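Local structure of nine-heme cytochrome C (Desulfovibrio desulfuricans, 1OFW) at residues 22-26 with 27-31; 72-75 with 76-80; 274-277 with 278-281. The protein carries electrons through nine c-type hemes in the periplasm and may form part of a transmembrane redox complex that passes electrons to the cytoplasm for sulfate reduction. All blocks are in the same frame, centred on the assembly; numbering follows the deposited sequence. Where two conformers were deposited one is given.

Contact 1 (22-26 with 27-31); sequences KPNPK and GAAMK. With HEC (heme c), chain G.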
loop_
_atom_site.group_PDB
_atom_site.type_symbol
_atom_site.label_atom_id
_atom_site.label_comp_id
_atom_site.label_asym_id
_atom_site.label_seq_id
_atom_site.Cartn_x
_atom_site.Cartn_y
_atom_site.Cartn_z
ATOM N N LYS A 22 30.101 2.611 -6.077
ATOM C CA LYS A 22 30.925 2.582 -4.863
ATOM C C LYS A 22 30.918 1.197 -4.249
ATOM O O LYS A 22 29.881 0.547 -4.084
ATOM C CB LYS A 22 30.469 3.642 -3.858
ATOM C CG LYS A 22 30.449 5.037 -4.498
ATOM C CD LYS A 22 30.345 6.136 -3.460
ATOM C CE LYS A 22 30.179 7.496 -4.122
ATOM N NZ LYS A 22 31.123 8.535 -3.628
ATOM N N PRO A 23 32.101 0.691 -3.907
ATOM C CA PRO A 23 32.177 -0.594 -3.232
ATOM C C PRO A 23 31.272 -0.651 -2.000
ATOM O O PRO A 23 31.120 0.312 -1.252
ATOM C CB PRO A 23 33.646 -0.651 -2.794
ATOM C CG PRO A 23 34.376 0.173 -3.816
ATOM C CD PRO A 23 33.428 1.283 -4.174
ATOM N N ASN A 24 30.655 -1.821 -1.835
ATOM C CA ASN A 24 29.807 -2.066 -0.669
ATOM C C ASN A 24 30.073 -3.441 -0.100
ATOM O O ASN A 24 29.237 -4.339 -0.066
ATOM C CB ASN A 24 28.338 -1.924 -1.094
ATOM C CG ASN A 24 27.427 -1.839 0.100
ATOM O OD1 ASN A 24 27.773 -1.934 1.267
ATOM N ND2 ASN A 24 26.141 -1.689 -0.226
ATOM N N PRO A 25 31.299 -3.658 0.382
ATOM C CA PRO A 25 31.708 -4.987 0.804
ATOM C C PRO A 25 30.966 -5.538 2.010
ATOM O O PRO A 25 30.909 -6.776 2.112
ATOM C CB PRO A 25 33.194 -4.809 1.189
ATOM C CG PRO A 25 33.376 -3.354 1.414
ATOM C CD PRO A 25 32.352 -2.650 0.557
ATOM N N LYS A 26 30.417 -4.702 2.894
ATOM C CA LYS A 26 29.662 -5.306 3.996
ATOM C C LYS A 26 28.191 -5.469 3.650
ATOM O O LYS A 26 27.428 -5.940 4.491
ATOM C CB LYS A 26 29.813 -4.496 5.295
ATOM C CG LYS A 26 31.102 -4.938 5.991
ATOM C CD LYS A 26 31.504 -4.059 7.153
ATOM C CE LYS A 26 33.027 -4.120 7.335
ATOM N NZ LYS A 26 33.402 -4.074 8.773
ATOM N N GLY A 27 27.792 -5.132 2.435
ATOM C CA GLY A 27 26.378 -5.326 2.085
ATOM C C GLY A 27 25.471 -4.435 2.917
ATOM O O GLY A 27 24.384 -4.839 3.369
ATOM N N ALA A 28 25.939 -3.213 3.099
ATOM C CA ALA A 28 25.180 -2.184 3.801
ATOM C C ALA A 28 24.040 -1.783 2.867
ATOM O O ALA A 28 24.259 -1.055 1.903
ATOM C CB ALA A 28 26.091 -1.015 4.154
ATOM N N ALA A 29 22.827 -2.253 3.111
ATOM C CA ALA A 29 21.731 -2.120 2.180
ATOM C C ALA A 29 20.439 -2.723 2.726
ATOM O O ALA A 29 20.447 -3.524 3.659
ATOM C CB ALA A 29 22.073 -2.856 0.896
ATOM N N MET A 30 19.342 -2.327 2.082
ATOM C CA MET A 30 18.095 -3.050 2.304
ATOM C C MET A 30 18.202 -4.472 1.759
ATOM O O MET A 30 19.061 -4.775 0.919
ATOM C CB MET A 30 16.926 -2.365 1.582
ATOM C CG MET A 30 16.694 -0.919 1.989
ATOM S SD MET A 30 16.028 -0.757 3.660
ATOM C CE MET A 30 14.391 -1.439 3.421
ATOM N N LYS A 31 17.317 -5.377 2.178
ATOM C CA LYS A 31 17.149 -6.652 1.502
ATOM C C LYS A 31 16.828 -6.363 0.048
ATOM O O LYS A 31 16.045 -5.458 -0.248
ATOM C CB LYS A 31 16.007 -7.484 2.087
ATOM C CG LYS A 31 16.335 -7.984 3.496
ATOM C CD LYS A 31 15.134 -8.751 4.016
ATOM C CE LYS A 31 15.453 -9.396 5.351
ATOM N NZ LYS A 31 14.244 -10.181 5.770
HETATM FE FE HEC G . 12.840 0.416 -1.168
HETATM C CHA HEC G . 15.671 0.352 -3.098
HETATM C CHB HEC G . 14.637 1.818 1.367
HETATM C CHC HEC G . 10.025 0.538 0.752
HETATM C CHD HEC G . 11.058 -0.943 -3.744
HETATM N NA HEC G . 14.742 0.988 -0.955
HETATM C C1A HEC G . 15.803 0.929 -1.871
HETATM C C2A HEC G . 16.967 1.608 -1.349
HETATM C C3A HEC G . 16.657 2.008 -0.108
HETATM C C4A HEC G . 15.276 1.615 0.162
HETATM C CMA HEC G . 17.544 2.746 0.913
HETATM C CAA HEC G . 18.266 1.820 -2.137
HETATM C CBA HEC G . 19.193 0.586 -2.129
HETATM C CGA HEC G . 19.757 0.236 -0.768
HETATM O O1A HEC G . 20.455 1.116 -0.176
HETATM O O2A HEC G . 19.533 -0.913 -0.316
HETATM N NB HEC G . 12.434 1.039 0.683
HETATM C C1B HEC G . 13.310 1.538 1.632
HETATM C C2B HEC G . 12.625 1.702 2.900
HETATM C C3B HEC G . 11.332 1.357 2.700
HETATM C C4B HEC G . 11.208 0.954 1.321
HETATM C CMB HEC G . 13.327 2.142 4.197
HETATM C CAB HEC G . 10.155 1.317 3.679
HETATM C CBB HEC G . 10.016 2.688 4.416
HETATM N NC HEC G . 10.947 -0.131 -1.433
HETATM C C1C HEC G . 9.919 0.004 -0.518
HETATM C C2C HEC G . 8.705 -0.503 -1.093
HETATM C C3C HEC G . 8.987 -0.929 -2.345
HETATM C C4C HEC G . 10.383 -0.673 -2.561
HETATM C CMC HEC G . 7.380 -0.553 -0.304
HETATM C CAC HEC G . 8.074 -1.659 -3.349
HETATM C CBC HEC G . 6.764 -0.897 -3.651
HETATM N ND HEC G . 13.276 -0.203 -3.017
HETATM C C1D HEC G . 12.415 -0.802 -3.909
HETATM C C2D HEC G . 13.163 -1.289 -5.059
HETATM C C3D HEC G . 14.449 -0.958 -4.857
HETATM C C4D HEC G . 14.528 -0.232 -3.619
HETATM C CMD HEC G . 12.540 -2.030 -6.267
HETATM C CAD HEC G . 15.645 -1.303 -5.773
HETATM C CBD HEC G . 16.204 -2.710 -5.405
HETATM C CGD HEC G . 17.098 -2.695 -4.199
HETATM O O1D HEC G . 16.881 -3.429 -3.183
HETATM O O2D HEC G . 18.097 -1.928 -4.255
#
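A type I beta turn from Asn24 to Gly27, in the loop that joins strands 13-16 and 33-36, carries the chain to the propionate side of a heme c. The turn is closed by the backbone bond from Gly27 N to Asn24 O, 3.0 Å long. Asn24 also clasps the chain just past the turn through its side-chain amide. With CG anti to the backbone N (chi1 -167°), the amide reaches across to both polar backbone atoms of Ala28. Asn24 OD1 accepts from Ala28 N at 2.9 Å, the donor tilted from the carbonyl plane, while ND2 gives a straighter bond to Ala28 O, also 2.9 Å. Ala28 O lies in the plane of the amide, so the two bonds together fix the rotation of that group. Gly27 follows with a positive phi of 65°. Asn24 O accepts a second bond from Gln143 NE2, which ties the turn to helix 139-147; Met142 of that helix touches Ala29. Beyond the turn the chain meets the heme: Met30 N donates to propionate oxygen O2A at 2.8 Å, and Ala29 CB stands 3.4 Å from the same O2A. Lys31 O bonds to ND1 of His131, an axial ligand of heme 5, so this short loop probably orients an imidazole as well as a propionate. The Met30 side chain, bent at chi2 and chi3, folds over one face of the porphyrin, placing CG 3.4 Å from heme C4A and the terminal CE 3.6 Å from heme C1B.

Contact 2 (72-75 with 76-80); sequences NYIT and LDRAM. With HEC (heme c), chain D.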
loop_
_atom_site.group_PDB
_atom_site.type_symbol
_atom_site.label_atom_id
_atom_site.label_comp_id
_atom_site.label_asym_id
_atom_site.label_seq_id
_atom_site.Cartn_x
_atom_site.Cartn_y
_atom_site.Cartn_z
ATOM N N ASN A 72 19.869 11.055 -15.634
ATOM C CA ASN A 72 19.892 12.434 -15.158
ATOM C C ASN A 72 20.099 12.552 -13.656
ATOM O O ASN A 72 19.483 13.470 -13.075
ATOM C CB ASN A 72 18.601 13.115 -15.593
ATOM C CG ASN A 72 18.574 13.445 -17.071
ATOM O OD1 ASN A 72 17.639 14.129 -17.514
ATOM N ND2 ASN A 72 19.516 12.985 -17.888
ATOM N N TYR A 73 20.934 11.662 -13.134
ATOM C CA TYR A 73 21.364 11.592 -11.744
ATOM C C TYR A 73 20.207 11.346 -10.790
ATOM O O TYR A 73 20.268 11.554 -9.577
ATOM C CB TYR A 73 22.114 12.895 -11.364
ATOM C CG TYR A 73 23.425 12.907 -12.125
ATOM C CD1 TYR A 73 23.546 13.445 -13.395
ATOM C CD2 TYR A 73 24.557 12.351 -11.550
ATOM C CE1 TYR A 73 24.753 13.439 -14.067
ATOM C CE2 TYR A 73 25.769 12.340 -12.224
ATOM C CZ TYR A 73 25.868 12.887 -13.484
ATOM O OH TYR A 73 27.079 12.858 -14.132
ATOM N N ILE A 74 19.070 10.927 -11.361
ATOM C CA ILE A 74 17.944 10.511 -10.507
ATOM C C ILE A 74 18.348 9.180 -9.893
ATOM O O ILE A 74 18.676 8.247 -10.640
ATOM C CB ILE A 74 16.685 10.419 -11.358
ATOM C CG1 ILE A 74 16.178 11.806 -11.813
ATOM C CG2 ILE A 74 15.570 9.631 -10.696
ATOM C CD1 ILE A 74 15.583 12.614 -10.682
ATOM N N THR A 75 18.358 9.060 -8.584
ATOM C CA THR A 75 18.957 7.888 -7.978
ATOM C C THR A 75 17.945 6.720 -7.941
ATOM O O THR A 75 16.770 6.864 -8.238
ATOM C CB THR A 75 19.457 8.116 -6.546
ATOM O OG1 THR A 75 18.368 8.524 -5.751
ATOM C CG2 THR A 75 20.454 9.272 -6.446
ATOM N N LEU A 76 18.476 5.564 -7.567
ATOM C CA LEU A 76 17.667 4.358 -7.405
ATOM C C LEU A 76 16.557 4.598 -6.405
ATOM O O LEU A 76 15.392 4.242 -6.606
ATOM C CB LEU A 76 18.618 3.243 -6.974
ATOM C CG LEU A 76 18.034 1.835 -6.864
ATOM C CD1 LEU A 76 17.448 1.355 -8.173
ATOM C CD2 LEU A 76 19.091 0.855 -6.399
ATOM N N ASP A 77 16.908 5.232 -5.291
ATOM C CA ASP A 77 15.945 5.552 -4.244
ATOM C C ASP A 77 14.785 6.327 -4.834
ATOM O O ASP A 77 13.593 6.074 -4.638
ATOM C CB ASP A 77 16.646 6.324 -3.112
ATOM C CG ASP A 77 15.715 6.974 -2.122
ATOM O OD1 ASP A 77 14.727 6.335 -1.745
ATOM O OD2 ASP A 77 15.922 8.102 -1.646
ATOM N N ARG A 78 15.015 7.351 -5.633
ATOM C CA ARG A 78 14.012 8.209 -6.229
ATOM C C ARG A 78 13.214 7.440 -7.265
ATOM O O ARG A 78 11.981 7.505 -7.238
ATOM C CB ARG A 78 14.678 9.445 -6.829
ATOM C CG ARG A 78 13.696 10.380 -7.513
ATOM C CD ARG A 78 12.864 11.130 -6.512
ATOM N NE ARG A 78 11.909 11.976 -7.232
ATOM C CZ ARG A 78 10.858 12.512 -6.647
ATOM N NH1 ARG A 78 10.608 12.321 -5.378
ATOM N NH2 ARG A 78 10.073 13.258 -7.421
ATOM N N ALA A 79 13.916 6.683 -8.106
ATOM C CA ALA A 79 13.222 5.952 -9.162
ATOM C C ALA A 79 12.234 4.913 -8.625
ATOM O O ALA A 79 11.194 4.672 -9.269
ATOM C CB ALA A 79 14.263 5.288 -10.051
ATOM N N MET A 80 12.564 4.306 -7.487
ATOM C CA MET A 80 11.718 3.221 -7.002
ATOM C C MET A 80 10.627 3.703 -6.066
ATOM O O MET A 80 9.590 3.057 -5.945
ATOM C CB MET A 80 12.620 2.214 -6.301
ATOM C CG MET A 80 13.709 1.646 -7.221
ATOM S SD MET A 80 13.014 0.696 -8.594
ATOM C CE MET A 80 13.851 1.406 -9.979
HETATM FE FE HEC D . 13.923 6.436 -15.274
HETATM C CHA HEC D . 13.289 9.711 -14.574
HETATM C CHB HEC D . 11.783 5.454 -12.805
HETATM C CHC HEC D . 14.364 3.183 -16.213
HETATM C CHD HEC D . 16.395 7.388 -17.402
HETATM N NA HEC D . 12.784 7.390 -13.963
HETATM C C1A HEC D . 12.621 8.772 -13.821
HETATM C C2A HEC D . 11.647 9.041 -12.784
HETATM C C3A HEC D . 11.282 7.841 -12.254
HETATM C C4A HEC D . 11.955 6.811 -13.006
HETATM C CMA HEC D . 10.274 7.592 -11.129
HETATM C CAA HEC D . 11.073 10.409 -12.396
HETATM C CBA HEC D . 11.858 11.028 -11.220
HETATM C CGA HEC D . 11.312 12.413 -10.861
HETATM O O1A HEC D . 10.569 13.023 -11.675
HETATM O O2A HEC D . 11.628 12.839 -9.729
HETATM N NB HEC D . 13.202 4.689 -14.699
HETATM C C1B HEC D . 12.343 4.492 -13.625
HETATM C C2B HEC D . 12.045 3.063 -13.508
HETATM C C3B HEC D . 12.758 2.419 -14.438
HETATM C C4B HEC D . 13.495 3.440 -15.183
HETATM C CMB HEC D . 11.053 2.503 -12.470
HETATM C CAB HEC D . 12.836 0.930 -14.773
HETATM C CBB HEC D . 11.419 0.360 -14.984
HETATM N NC HEC D . 15.078 5.498 -16.616
HETATM C C1C HEC D . 15.175 4.135 -16.815
HETATM C C2C HEC D . 16.245 3.815 -17.751
HETATM C C3C HEC D . 16.830 4.993 -18.068
HETATM C C4C HEC D . 16.111 6.036 -17.371
HETATM C CMC HEC D . 16.588 2.375 -18.179
HETATM C CAC HEC D . 18.102 5.252 -18.913
HETATM C CBC HEC D . 18.011 4.693 -20.342
HETATM N ND HEC D . 14.585 8.188 -15.982
HETATM C C1D HEC D . 15.621 8.369 -16.868
HETATM C C2D HEC D . 15.741 9.785 -17.167
HETATM C C3D HEC D . 14.830 10.436 -16.437
HETATM C C4D HEC D . 14.170 9.449 -15.593
HETATM C CMD HEC D . 16.765 10.308 -18.192
HETATM C CAD HEC D . 14.433 11.937 -16.450
HETATM C CBD HEC D . 13.307 12.070 -17.509
HETATM C CGD HEC D . 12.535 13.370 -17.474
HETATM O O1D HEC D . 11.539 13.487 -18.239
HETATM O O2D HEC D . 12.947 14.229 -16.669
HETATM O O HOH W 1 18.700 9.140 -3.141
#
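The guanidinium of Arg78 takes a heme c propionate oxygen, O2A, at its edge and in its plane, while the aliphatic part of the same side chain is crossed by Ile74. Two donors share that one oxygen: Arg78 NE lies 2.7 Å from O2A and Arg78 NH2 2.8 Å from it. The NE bond is the straighter of the two. A chain that leaves CA with CG anti to the backbone N and then bends at chi2 (74°) swings the group to the propionate. Arg78 NH1 is bonded to Asn84 OD1, so the guanidinium is held against rotation from more than one direction. The porphyrin, the second flat group, receives Ala79 over one face, with CB 3.7 Å from meso carbon CHB. Arg78 and Ala79 stand in the first turn of helix 76-81, where Thr75 occupies the N-cap position. Its carbonyl starts the helical bonding, since Ala79 N donates to Thr75 O at 2.9 Å. Thr75 OG1 meets a water 2.7 Å away, and that water donates a weak bond to Asp77 OD2, linking the cap to the first turn. Ile74 CG2 lies 3.8 Å from Arg78 CG, a contact that is less certain because Ile74 has two conformers. Carbonyls of this stretch also serve the hemes: Ile74 O accepts from ND1 of His63, an axial ligand of heme 2, and Asp77 O from ND1 of His81, an axial ligand of heme 5. Two N-H groups converging on one propionate oxygen would tend to favour its ionised form, and the carbonyl bonds to both imidazoles would probably strengthen their donation to iron.

Contact 3 (274-277 with 278-281); sequences MDVA and RPRD. With HEC (heme c), chain J.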
loop_
_atom_site.group_PDB
_atom_site.type_symbol
_atom_site.label_atom_id
_atom_site.label_comp_id
_atom_site.label_asym_id
_atom_site.label_seq_id
_atom_site.Cartn_x
_atom_site.Cartn_y
_atom_site.Cartn_z
ATOM N N MET A 274 -15.569 6.712 -2.203
ATOM C CA MET A 274 -15.978 5.593 -3.072
ATOM C C MET A 274 -17.362 5.842 -3.634
ATOM O O MET A 274 -18.039 4.919 -4.074
ATOM C CB MET A 274 -15.714 4.271 -2.344
ATOM C CG MET A 274 -16.451 4.002 -1.058
ATOM S SD MET A 274 -15.929 2.469 -0.272
ATOM C CE MET A 274 -16.415 1.184 -1.427
ATOM N N ASP A 275 -17.803 7.097 -3.690
ATOM C CA ASP A 275 -18.984 7.546 -4.362
ATOM C C ASP A 275 -20.253 6.839 -3.893
ATOM O O ASP A 275 -21.060 6.382 -4.716
ATOM C CB ASP A 275 -18.837 7.243 -5.873
ATOM C CG ASP A 275 -17.458 7.629 -6.403
ATOM O OD1 ASP A 275 -17.215 8.862 -6.430
ATOM O OD2 ASP A 275 -16.653 6.729 -6.772
ATOM N N VAL A 276 -20.417 6.802 -2.575
ATOM C CA VAL A 276 -21.583 6.143 -1.967
ATOM C C VAL A 276 -22.801 7.010 -2.205
ATOM O O VAL A 276 -22.852 8.215 -1.984
ATOM C CB VAL A 276 -21.350 5.904 -0.481
ATOM C CG1 VAL A 276 -22.647 5.481 0.242
ATOM C CG2 VAL A 276 -20.290 4.853 -0.245
ATOM N N ALA A 277 -23.843 6.381 -2.727
ATOM C CA ALA A 277 -25.003 7.137 -3.139
ATOM C C ALA A 277 -25.918 7.551 -2.002
ATOM O O ALA A 277 -26.535 8.604 -2.066
ATOM C CB ALA A 277 -25.848 6.295 -4.091
ATOM N N ARG A 278 -25.985 6.720 -0.971
ATOM C CA ARG A 278 -26.809 7.079 0.187
ATOM C C ARG A 278 -26.087 6.558 1.405
ATOM O O ARG A 278 -25.707 5.377 1.398
ATOM C CB ARG A 278 -28.184 6.441 0.077
ATOM C CG ARG A 278 -29.038 6.571 1.328
ATOM C CD ARG A 278 -30.274 5.687 1.207
ATOM N NE ARG A 278 -31.052 5.786 2.455
ATOM C CZ ARG A 278 -30.954 4.971 3.492
ATOM N NH1 ARG A 278 -30.112 3.942 3.524
ATOM N NH2 ARG A 278 -31.750 5.246 4.518
ATOM N N PRO A 279 -25.827 7.324 2.463
ATOM C CA PRO A 279 -26.242 8.698 2.629
ATOM C C PRO A 279 -25.296 9.698 2.001
ATOM O O PRO A 279 -24.076 9.574 2.091
ATOM C CB PRO A 279 -26.213 8.881 4.161
ATOM C CG PRO A 279 -25.166 7.915 4.615
ATOM C CD PRO A 279 -25.114 6.781 3.641
ATOM N N ARG A 280 -25.883 10.708 1.365
ATOM C CA ARG A 280 -25.166 11.909 1.000
ATOM C C ARG A 280 -24.743 12.646 2.265
ATOM O O ARG A 280 -25.373 12.480 3.318
ATOM C CB ARG A 280 -26.040 12.871 0.196
ATOM C CG ARG A 280 -26.586 12.242 -1.088
ATOM C CD ARG A 280 -26.000 13.061 -2.217
ATOM N NE ARG A 280 -26.459 12.744 -3.543
ATOM C CZ ARG A 280 -27.021 13.471 -4.488
ATOM N NH1 ARG A 280 -27.291 14.753 -4.300
ATOM N NH2 ARG A 280 -27.320 12.866 -5.631
ATOM N N ASP A 281 -23.719 13.481 2.156
ATOM C CA ASP A 281 -23.264 14.197 3.347
ATOM C C ASP A 281 -24.290 15.226 3.815
ATOM O O ASP A 281 -24.218 15.670 4.968
ATOM C CB ASP A 281 -21.960 14.897 3.046
ATOM C CG ASP A 281 -20.790 14.027 2.686
ATOM O OD1 ASP A 281 -20.827 12.774 2.770
ATOM O OD2 ASP A 281 -19.773 14.669 2.284
HETATM FE FE HEC J . -20.894 3.894 5.526
HETATM C CHA HEC J . -23.300 2.854 3.376
HETATM C CHB HEC J . -23.296 4.986 7.712
HETATM C CHC HEC J . -18.480 4.921 7.684
HETATM C CHD HEC J . -18.467 2.792 3.346
HETATM N NA HEC J . -22.893 3.927 5.550
HETATM C C1A HEC J . -23.733 3.430 4.554
HETATM C C2A HEC J . -25.110 3.611 4.950
HETATM C C3A HEC J . -25.107 4.223 6.143
HETATM C C4A HEC J . -23.728 4.406 6.534
HETATM C CMA HEC J . -26.263 4.709 7.031
HETATM C CAA HEC J . -26.298 3.136 4.107
HETATM C CBA HEC J . -26.752 1.728 4.520
HETATM C CGA HEC J . -25.875 0.837 5.359
HETATM O O1A HEC J . -25.179 0.020 4.699
HETATM O O2A HEC J . -25.851 0.864 6.626
HETATM N NB HEC J . -20.892 4.820 7.282
HETATM C C1B HEC J . -21.987 5.161 8.081
HETATM C C2B HEC J . -21.528 5.738 9.327
HETATM C C3B HEC J . -20.177 5.721 9.326
HETATM C C4B HEC J . -19.787 5.140 8.055
HETATM C CMB HEC J . -22.486 6.256 10.399
HETATM C CAB HEC J . -19.189 6.202 10.378
HETATM C CBB HEC J . -19.513 5.731 11.814
HETATM N NC HEC J . -18.895 3.898 5.470
HETATM C C1C HEC J . -18.085 4.369 6.481
HETATM C C2C HEC J . -16.673 4.260 6.107
HETATM C C3C HEC J . -16.673 3.623 4.927
HETATM C C4C HEC J . -18.037 3.402 4.517
HETATM C CMC HEC J . -15.540 4.843 6.969
HETATM C CAC HEC J . -15.515 3.216 3.986
HETATM C CBC HEC J . -14.193 2.896 4.681
HETATM N ND HEC J . -20.892 2.989 3.742
HETATM C C1D HEC J . -19.785 2.604 2.998
HETATM C C2D HEC J . -20.224 1.987 1.760
HETATM C C3D HEC J . -21.570 2.021 1.753
HETATM C C4D HEC J . -22.000 2.621 2.990
HETATM C CMD HEC J . -19.280 1.440 0.673
HETATM C CAD HEC J . -22.460 1.527 0.592
HETATM C CBD HEC J . -23.026 0.146 0.973
HETATM C CGD HEC J . -22.060 -0.954 0.580
HETATM O O1D HEC J . -21.452 -1.553 1.496
HETATM O O2D HEC J . -21.923 -1.169 -0.644
HETATM O O HOH W 2 -22.158 9.710 0.123
HETATM O O HOH W 3 -26.741 10.243 -4.384
#
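Val276 has CG1 anti to the backbone N (chi1 168°), which directs one methyl onto the backbone of Arg278 and the other onto a heme c. CG1 touches Arg278 O at 3.3 Å, while Val276 CG2 approaches the porphyrin from one face, 3.5 Å from C2D. The cis peptide before Pro279 turns the chain so that this ring lands on the same face, with Pro279 CD 3.4 Å from heme C2A. Val276 CG1 and Pro279 CD also meet each other loosely. The loop follows a Schellman motif that ends helix 259-273, in which Asp275 has positive phi. Both Val276 and Pro279 rest on His271, an axial ligand of heme 8. No direct hydrogen bond runs between 274-277 and 278-281; two waters bridge them instead. One water donates to Val276 O at 2.7 Å and to Pro279 O at 2.8 Å. Another donates to Ala277 O and accepts from Arg280 NE, less certainly, because Arg280 has two conformers. The chemistry is thus divided: carbon groups of Val276 and Pro279 pack on part of one porphyrin face and on His271, while water takes up the carbonyls of Val276, Ala277 and Pro279.

Contacts 1, 2 and 3 follow one another along the chain. The first two share the N-terminal class III cytochrome c range, with centres about 17 Å apart and nearest atoms about 8 Å apart. They do not touch, yet one heme pocket unites them: it draws Ala29, Met30 and Lys31 from the loop before strand 33-36, and Leu76 and Met80 from helix 76-81. Contact 3 follows helix 259-273 in the second such range, across the chain's centre, about 51 Å from contact 1 and 40 Å from contact 2, centre to centre. The separation matches a protein of two tetraheme clusters with an extra heme between them.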